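Local coordinates for transcriptional regulator nlh2 (Aquifex aeolicus, PDB 4G3V), which is probably a sigma54-dependent transcriptional activator, whose GAF domain, captured here in an inactive state, regulates its activity, at residues I49-N53 with T54-A58. Residues are numbered along the deposited sequence; the frame is centred on the assembly and turned at random.
Sequences IREGN and TLRIA
Strands 44-51 and 54-61 of the GAF-domain antiparallel sheet form a tight beta hairpin, closed by a type II' turn from Glu51 to Thr54, with Gly52 and Asn53 at its corners. The positive phi of Gly52, 70°, fits the first corner of this turn. Glu51 N donates an almost straight bond to Thr54 O (2.7 Å, 174° at the hydrogen), whereas the return bond from Thr54 N to Glu51 O is longer, 3.2 Å, and reaches the oxygen from above its carbonyl plane. At the next hydrogen-bonded pair, Ile49 N to Arg56 O and Arg56 N to Ile49 O are both 2.8 Å. On the face of Glu51, Thr54 and Arg56, the contact is through methylenes, not a salt bridge: Glu51 OE1 sits 3.2 Å from Arg56 CD but 4.4 Å from Arg56 NH1, with carboxylate and guanidinium planes 86° apart. An alanine in place of Arg56, lacking CG, CD and the guanidinium, would probably leave the Glu51 carboxylate without the methylenes packed against it and without a nearby positive charge. On the face of Arg50 and Leu55, Leu55 CD2 lies 4.0 Å from Arg50 CB. The Arg50 chain runs extended over the turn: NH1 reaches Val126 O on strand 125-135, NE makes a weak bond to Gly52 O, and NH2 meets Asn53 OD1 at 2.8 Å.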
loop_
_atom_site.group_PDB
_atom_site.type_symbol
_atom_site.label_atom_id
_atom_site.label_comp_id
_atom_site.label_asym_id
_atom_site.label_seq_id
_atom_site.Cartn_x
_atom_site.Cartn_y
_atom_site.Cartn_z
ATOM N N ILE A 49 -18.393 -5.877 -1.798
ATOM C CA ILE A 49 -17.836 -7.092 -1.245
ATOM C C ILE A 49 -18.519 -8.313 -1.830
ATOM O O ILE A 49 -19.719 -8.294 -2.114
ATOM C CB ILE A 49 -17.993 -7.094 0.279
ATOM C CG1 ILE A 49 -17.228 -5.903 0.851
ATOM C CG2 ILE A 49 -17.488 -8.399 0.861
ATOM C CD1 ILE A 49 -17.467 -5.651 2.328
ATOM N N ARG A 50 -17.736 -9.373 -1.991
ATOM C CA ARG A 50 -18.216 -10.625 -2.568
ATOM C C ARG A 50 -19.077 -11.400 -1.588
ATOM O O ARG A 50 -18.649 -11.709 -0.482
ATOM C CB ARG A 50 -17.030 -11.485 -2.962
ATOM C CG ARG A 50 -17.379 -12.722 -3.754
ATOM C CD ARG A 50 -16.090 -13.294 -4.314
ATOM N NE ARG A 50 -16.284 -14.329 -5.317
ATOM C CZ ARG A 50 -15.352 -14.683 -6.201
ATOM N NH1 ARG A 50 -14.169 -14.073 -6.207
ATOM N NH2 ARG A 50 -15.595 -15.637 -7.090
ATOM N N GLU A 51 -20.294 -11.709 -2.010
ATOM C CA GLU A 51 -21.174 -12.588 -1.251
ATOM C C GLU A 51 -21.545 -13.728 -2.178
ATOM O O GLU A 51 -22.302 -13.536 -3.124
ATOM C CB GLU A 51 -22.423 -11.836 -0.793
ATOM C CG GLU A 51 -22.120 -10.600 0.045
ATOM C CD GLU A 51 -23.366 -9.798 0.389
ATOM O OE1 GLU A 51 -24.471 -10.192 -0.046
ATOM O OE2 GLU A 51 -23.237 -8.769 1.090
ATOM N N GLY A 52 -20.997 -14.910 -1.913
ATOM C CA GLY A 52 -21.128 -16.024 -2.830
ATOM C C GLY A 52 -20.320 -15.743 -4.080
ATOM O O GLY A 52 -19.082 -15.749 -4.046
ATOM N N ASN A 53 -21.012 -15.480 -5.186
ATOM C CA ASN A 53 -20.340 -15.117 -6.431
ATOM C C ASN A 53 -20.863 -13.790 -6.983
ATOM O O ASN A 53 -20.848 -13.564 -8.187
ATOM C CB ASN A 53 -20.506 -16.228 -7.481
ATOM C CG ASN A 53 -19.342 -16.284 -8.464
ATOM O OD1 ASN A 53 -18.193 -16.031 -8.094
ATOM N ND2 ASN A 53 -19.637 -16.603 -9.723
ATOM N N THR A 54 -21.329 -12.915 -6.097
ATOM C CA THR A 54 -21.841 -11.612 -6.510
ATOM C C THR A 54 -21.262 -10.532 -5.606
ATOM O O THR A 54 -21.045 -10.769 -4.420
ATOM C CB THR A 54 -23.389 -11.562 -6.445
ATOM O OG1 THR A 54 -23.856 -10.283 -6.888
ATOM C CG2 THR A 54 -23.877 -11.796 -5.032
ATOM N N LEU A 55 -21.006 -9.352 -6.169
ATOM C CA LEU A 55 -20.538 -8.219 -5.380
ATOM C C LEU A 55 -21.721 -7.389 -4.913
ATOM O O LEU A 55 -22.615 -7.080 -5.697
ATOM C CB LEU A 55 -19.634 -7.298 -6.198
ATOM C CG LEU A 55 -18.210 -7.710 -6.539
ATOM C CD1 LEU A 55 -17.474 -6.504 -7.109
ATOM C CD2 LEU A 55 -17.481 -8.266 -5.340
ATOM N N ARG A 56 -21.713 -7.016 -3.642
ATOM C CA ARG A 56 -22.707 -6.094 -3.119
ATOM C C ARG A 56 -22.031 -4.903 -2.464
ATOM O O ARG A 56 -21.023 -5.060 -1.781
ATOM C CB ARG A 56 -23.584 -6.790 -2.088
ATOM C CG ARG A 56 -24.501 -7.845 -2.674
ATOM C CD ARG A 56 -25.776 -7.929 -1.870
ATOM N NE ARG A 56 -26.518 -6.669 -1.917
ATOM C CZ ARG A 56 -27.258 -6.186 -0.921
ATOM N NH1 ARG A 56 -27.368 -6.844 0.230
ATOM N NH2 ARG A 56 -27.890 -5.028 -1.075
ATOM N N ILE A 57 -22.582 -3.711 -2.667
ATOM C CA ILE A 57 -22.041 -2.527 -2.025
ATOM C C ILE A 57 -22.146 -2.675 -0.510
ATOM O O ILE A 57 -23.232 -2.938 0.033
ATOM C CB ILE A 57 -22.738 -1.238 -2.506
ATOM C CG1 ILE A 57 -22.327 -0.956 -3.954
ATOM C CG2 ILE A 57 -22.360 -0.058 -1.613
ATOM C CD1 ILE A 57 -22.742 0.397 -4.480
ATOM N N ALA A 58 -21.004 -2.521 0.156
ATOM C CA ALA A 58 -20.905 -2.624 1.607
ATOM C C ALA A 58 -20.796 -1.247 2.248
ATOM O O ALA A 58 -21.248 -1.034 3.374
ATOM C CB ALA A 58 -19.695 -3.455 1.981
#